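PDB 4NAR: putative uronate isomerase from Thermotoga maritima, which probably belongs with the lactate racemase family of enzymes, although its own reaction and substrate remain uncertain. Local coordinates for residues K300-I311 against F371-I381. Sequence-based numbering, arbitrary orientation.
Sequences KGGQIIIYAPHI and FEFDVILATSI
I304 and I306 of the strand 302-308 reach across to F373, V375 and L377 of the parallel strand 373-379, covering one face of the sheet with apolar side chains. CD1 of I306 rests 3.6 Å from CG1 of V375 and also touches CD2 of L377; I306 holds its own CG1 anti to the carbonyl carbon (chi1 -66°), which carries CD1 toward both. CD1 of I304 makes an off-centre CH-pi contact with the F373 ring, 4.2 Å from its centroid. CG2 of V375 meets the edge of the same ring. On the other face the branched I305 lies alongside I376, whose CD1 lies against the extended Q303 chain, from CG out to the amide NE2, while the small A378 leaves room for CG2 of I305 and for CD1 of the Y307 ring.

Between the two layers of side chains runs a parallel ladder. I304 and I306 each use both N-H and C=O toward the second strand. G302 and A308 add the bonds to D374 and A378.

At the start, G301 adopts a positive phi (82°), which glycine accommodates readily, and gives its N-H to E372 O, while the bent K300 chain brings NZ to E372 OE2 in a salt bridge, modelled so short that its exact length is doubtful. At the far end, I311 O accepts both from S380 N, in a bent bond, and from S380 OG, 2.7 Å away and well above the carbonyl plane. T379 OG1 accepts from the N of I381, 2.9 Å away, in an ST turn.

Outward, the strand 268-274 pairs with I305, and V282 and C386 cover L377 and I381. The chemistry implies buried central aliphatic side chains around a paired backbone, with Q303, D374 and Y307 bringing polar groups to one face.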
loop_
_atom_site.group_PDB
_atom_site.type_symbol
_atom_site.label_atom_id
_atom_site.label_comp_id
_atom_site.label_asym_id
_atom_site.label_seq_id
_atom_site.Cartn_x
_atom_site.Cartn_y
_atom_site.Cartn_z
ATOM N N LYS A 300 -17.327 4.073 20.743
ATOM C CA LYS A 300 -16.912 2.944 21.585
ATOM C C LYS A 300 -17.982 1.838 21.467
ATOM O O LYS A 300 -19.182 2.105 21.596
ATOM C CB LYS A 300 -16.686 3.403 23.039
ATOM C CG LYS A 300 -16.813 2.313 24.123
ATOM C CD LYS A 300 -15.607 1.347 24.203
ATOM C CE LYS A 300 -14.749 1.598 25.455
ATOM N NZ LYS A 300 -13.903 2.832 25.347
ATOM N N GLY A 301 -17.551 0.615 21.159
ATOM C CA GLY A 301 -18.473 -0.476 20.884
ATOM C C GLY A 301 -19.002 -0.453 19.454
ATOM O O GLY A 301 -19.866 -1.260 19.083
ATOM N N GLY A 302 -18.493 0.474 18.644
ATOM C CA GLY A 302 -18.916 0.564 17.258
ATOM C C GLY A 302 -18.495 -0.658 16.465
ATOM O O GLY A 302 -17.530 -1.347 16.814
ATOM N N GLN A 303 -19.222 -0.929 15.392
ATOM C CA GLN A 303 -18.930 -2.083 14.564
ATOM C C GLN A 303 -18.374 -1.660 13.218
ATOM O O GLN A 303 -19.012 -0.879 12.490
ATOM C CB GLN A 303 -20.190 -2.897 14.314
ATOM C CG GLN A 303 -20.728 -3.632 15.524
ATOM C CD GLN A 303 -22.081 -4.257 15.238
ATOM O OE1 GLN A 303 -22.988 -3.588 14.737
ATOM N NE2 GLN A 303 -22.218 -5.544 15.532
ATOM N N ILE A 304 -17.191 -2.182 12.891
ATOM C CA ILE A 304 -16.706 -2.135 11.523
ATOM C C ILE A 304 -16.952 -3.489 10.854
ATOM O O ILE A 304 -16.456 -4.525 11.320
ATOM C CB ILE A 304 -15.218 -1.782 11.443
ATOM C CG1 ILE A 304 -14.946 -0.497 12.217
ATOM C CG2 ILE A 304 -14.808 -1.611 9.988
ATOM C CD1 ILE A 304 -13.532 0.017 12.069
ATOM N N ILE A 305 -17.725 -3.465 9.772
ATOM C CA ILE A 305 -18.055 -4.659 9.009
ATOM C C ILE A 305 -17.391 -4.614 7.642
ATOM O O ILE A 305 -17.722 -3.778 6.790
ATOM C CB ILE A 305 -19.582 -4.786 8.812
ATOM C CG1 ILE A 305 -20.271 -4.949 10.166
ATOM C CG2 ILE A 305 -19.915 -5.944 7.874
ATOM C CD1 ILE A 305 -21.692 -4.409 10.188
ATOM N N ILE A 306 -16.461 -5.532 7.427
ATOM C CA ILE A 306 -15.746 -5.618 6.172
ATOM C C ILE A 306 -16.527 -6.553 5.248
ATOM O O ILE A 306 -16.451 -7.791 5.349
ATOM C CB ILE A 306 -14.311 -6.115 6.418
ATOM C CG1 ILE A 306 -13.550 -5.054 7.214
ATOM C CG2 ILE A 306 -13.593 -6.438 5.095
ATOM C CD1 ILE A 306 -12.508 -5.639 8.135
ATOM N N TYR A 307 -17.306 -5.954 4.357
ATOM C CA TYR A 307 -18.194 -6.736 3.520
ATOM C C TYR A 307 -17.477 -7.057 2.216
ATOM O O TYR A 307 -17.199 -6.159 1.408
ATOM C CB TYR A 307 -19.506 -5.974 3.309
ATOM C CG TYR A 307 -20.469 -6.583 2.311
ATOM C CD1 TYR A 307 -20.882 -7.917 2.404
ATOM C CD2 TYR A 307 -20.996 -5.805 1.292
ATOM C CE1 TYR A 307 -21.794 -8.461 1.470
ATOM C CE2 TYR A 307 -21.898 -6.326 0.369
ATOM C CZ TYR A 307 -22.295 -7.646 0.454
ATOM O OH TYR A 307 -23.192 -8.114 -0.485
ATOM N N ALA A 308 -17.154 -8.341 2.044
ATOM C CA ALA A 308 -16.345 -8.828 0.936
ATOM C C ALA A 308 -16.613 -10.317 0.724
ATOM O O ALA A 308 -15.779 -11.165 1.086
ATOM C CB ALA A 308 -14.876 -8.585 1.227
ATOM N N PRO A 309 -17.775 -10.640 0.123
ATOM C CA PRO A 309 -18.240 -12.028 -0.038
ATOM C C PRO A 309 -17.264 -12.936 -0.776
ATOM O O PRO A 309 -17.357 -14.162 -0.646
ATOM C CB PRO A 309 -19.527 -11.883 -0.874
ATOM C CG PRO A 309 -19.426 -10.514 -1.531
ATOM C CD PRO A 309 -18.693 -9.671 -0.506
ATOM N N HIS A 310 -16.363 -12.352 -1.557
ATOM C CA HIS A 310 -15.466 -13.127 -2.408
ATOM C C HIS A 310 -14.202 -13.593 -1.670
ATOM O O HIS A 310 -13.522 -14.517 -2.110
ATOM C CB HIS A 310 -15.076 -12.289 -3.633
ATOM C CG HIS A 310 -14.592 -10.912 -3.290
ATOM N ND1 HIS A 310 -15.439 -9.908 -2.835
ATOM C CD2 HIS A 310 -13.352 -10.355 -3.318
ATOM C CE1 HIS A 310 -14.747 -8.811 -2.618
ATOM N NE2 HIS A 310 -13.469 -9.051 -2.898
ATOM N N ILE A 311 -13.881 -12.945 -0.558
ATOM C CA ILE A 311 -12.624 -13.220 0.127
ATOM C C ILE A 311 -12.689 -14.529 0.919
ATOM O O ILE A 311 -13.688 -14.803 1.610
ATOM C CB ILE A 311 -12.222 -12.050 1.050
ATOM C CG1 ILE A 311 -11.847 -10.826 0.206
ATOM C CG2 ILE A 311 -11.055 -12.437 1.981
ATOM C CD1 ILE A 311 -11.400 -9.634 1.036
ATOM N N PHE A 371 -11.728 -3.953 23.783
ATOM C CA PHE A 371 -11.442 -3.247 22.531
ATOM C C PHE A 371 -12.333 -2.033 22.344
ATOM O O PHE A 371 -13.508 -2.056 22.718
ATOM C CB PHE A 371 -11.603 -4.189 21.329
ATOM C CG PHE A 371 -10.599 -5.310 21.299
ATOM C CD1 PHE A 371 -10.932 -6.585 21.754
ATOM C CD2 PHE A 371 -9.304 -5.088 20.835
ATOM C CE1 PHE A 371 -9.989 -7.627 21.735
ATOM C CE2 PHE A 371 -8.349 -6.125 20.817
ATOM C CZ PHE A 371 -8.694 -7.393 21.266
ATOM N N GLU A 372 -11.784 -0.985 21.737
ATOM C CA GLU A 372 -12.562 0.212 21.460
ATOM C C GLU A 372 -13.715 -0.036 20.476
ATOM O O GLU A 372 -14.784 0.566 20.607
ATOM C CB GLU A 372 -11.659 1.340 20.969
ATOM C CG GLU A 372 -11.102 2.213 22.101
ATOM C CD GLU A 372 -12.128 3.216 22.617
ATOM O OE1 GLU A 372 -12.967 3.686 21.808
ATOM O OE2 GLU A 372 -12.094 3.541 23.826
ATOM N N PHE A 373 -13.499 -0.914 19.495
ATOM C CA PHE A 373 -14.559 -1.254 18.544
ATOM C C PHE A 373 -14.487 -2.718 18.112
ATOM O O PHE A 373 -13.501 -3.400 18.385
ATOM C CB PHE A 373 -14.555 -0.303 17.327
ATOM C CG PHE A 373 -13.214 -0.176 16.643
ATOM C CD1 PHE A 373 -12.406 0.939 16.876
ATOM C CD2 PHE A 373 -12.758 -1.168 15.773
ATOM C CE1 PHE A 373 -11.169 1.069 16.257
ATOM C CE2 PHE A 373 -11.509 -1.050 15.145
ATOM C CZ PHE A 373 -10.717 0.075 15.387
ATOM N N ASP A 374 -15.530 -3.200 17.445
ATOM C CA ASP A 374 -15.545 -4.574 16.928
ATOM C C ASP A 374 -15.239 -4.584 15.419
ATOM O O ASP A 374 -15.617 -3.665 14.698
ATOM C CB ASP A 374 -16.900 -5.232 17.192
ATOM C CG ASP A 374 -16.852 -6.765 17.104
ATOM O OD1 ASP A 374 -17.880 -7.415 17.422
ATOM O OD2 ASP A 374 -15.796 -7.326 16.723
ATOM N N VAL A 375 -14.532 -5.608 14.957
ATOM C CA VAL A 375 -14.241 -5.775 13.529
ATOM C C VAL A 375 -14.865 -7.069 13.038
ATOM O O VAL A 375 -14.546 -8.161 13.540
ATOM C CB VAL A 375 -12.720 -5.867 13.244
ATOM C CG1 VAL A 375 -12.479 -6.097 11.743
ATOM C CG2 VAL A 375 -11.997 -4.625 13.758
ATOM N N ILE A 376 -15.750 -6.962 12.059
ATOM C CA ILE A 376 -16.494 -8.131 11.612
ATOM C C ILE A 376 -16.174 -8.453 10.159
ATOM O O ILE A 376 -16.138 -7.564 9.305
ATOM C CB ILE A 376 -18.005 -7.918 11.816
ATOM C CG1 ILE A 376 -18.295 -7.777 13.317
ATOM C CG2 ILE A 376 -18.828 -9.065 11.206
ATOM C CD1 ILE A 376 -19.234 -6.614 13.655
ATOM N N LEU A 377 -15.915 -9.730 9.895
ATOM C CA LEU A 377 -15.671 -10.202 8.546
ATOM C C LEU A 377 -16.976 -10.730 7.944
ATOM O O LEU A 377 -17.533 -11.737 8.417
ATOM C CB LEU A 377 -14.615 -11.308 8.541
ATOM C CG LEU A 377 -13.161 -10.925 8.844
ATOM C CD1 LEU A 377 -12.163 -12.026 8.382
ATOM C CD2 LEU A 377 -12.818 -9.576 8.220
ATOM N N ALA A 378 -17.473 -10.040 6.918
ATOM C CA ALA A 378 -18.611 -10.534 6.141
ATOM C C ALA A 378 -18.102 -11.028 4.784
ATOM O O ALA A 378 -18.255 -10.359 3.758
ATOM C CB ALA A 378 -19.673 -9.450 5.969
ATOM N N THR A 379 -17.473 -12.202 4.806
ATOM C CA THR A 379 -16.750 -12.739 3.663
ATOM C C THR A 379 -17.080 -14.227 3.531
ATOM O O THR A 379 -17.959 -14.730 4.236
ATOM C CB THR A 379 -15.214 -12.561 3.847
ATOM O OG1 THR A 379 -14.679 -13.635 4.630
ATOM C CG2 THR A 379 -14.875 -11.242 4.543
ATOM N N SER A 380 -16.396 -14.940 2.638
ATOM C CA SER A 380 -16.639 -16.380 2.542
ATOM C C SER A 380 -15.687 -17.182 3.434
ATOM O O SER A 380 -15.583 -18.409 3.317
ATOM C CB SER A 380 -16.646 -16.889 1.091
ATOM O OG SER A 380 -15.489 -16.478 0.405
ATOM N N ILE A 381 -15.011 -16.474 4.337
ATOM C CA ILE A 381 -14.316 -17.116 5.448
ATOM C C ILE A 381 -15.379 -17.550 6.472
ATOM O O ILE A 381 -16.218 -16.728 6.892
ATOM C CB ILE A 381 -13.286 -16.153 6.078
ATOM C CG1 ILE A 381 -12.232 -15.782 5.025
ATOM C CG2 ILE A 381 -12.651 -16.766 7.339
ATOM C CD1 ILE A 381 -11.338 -14.644 5.403
#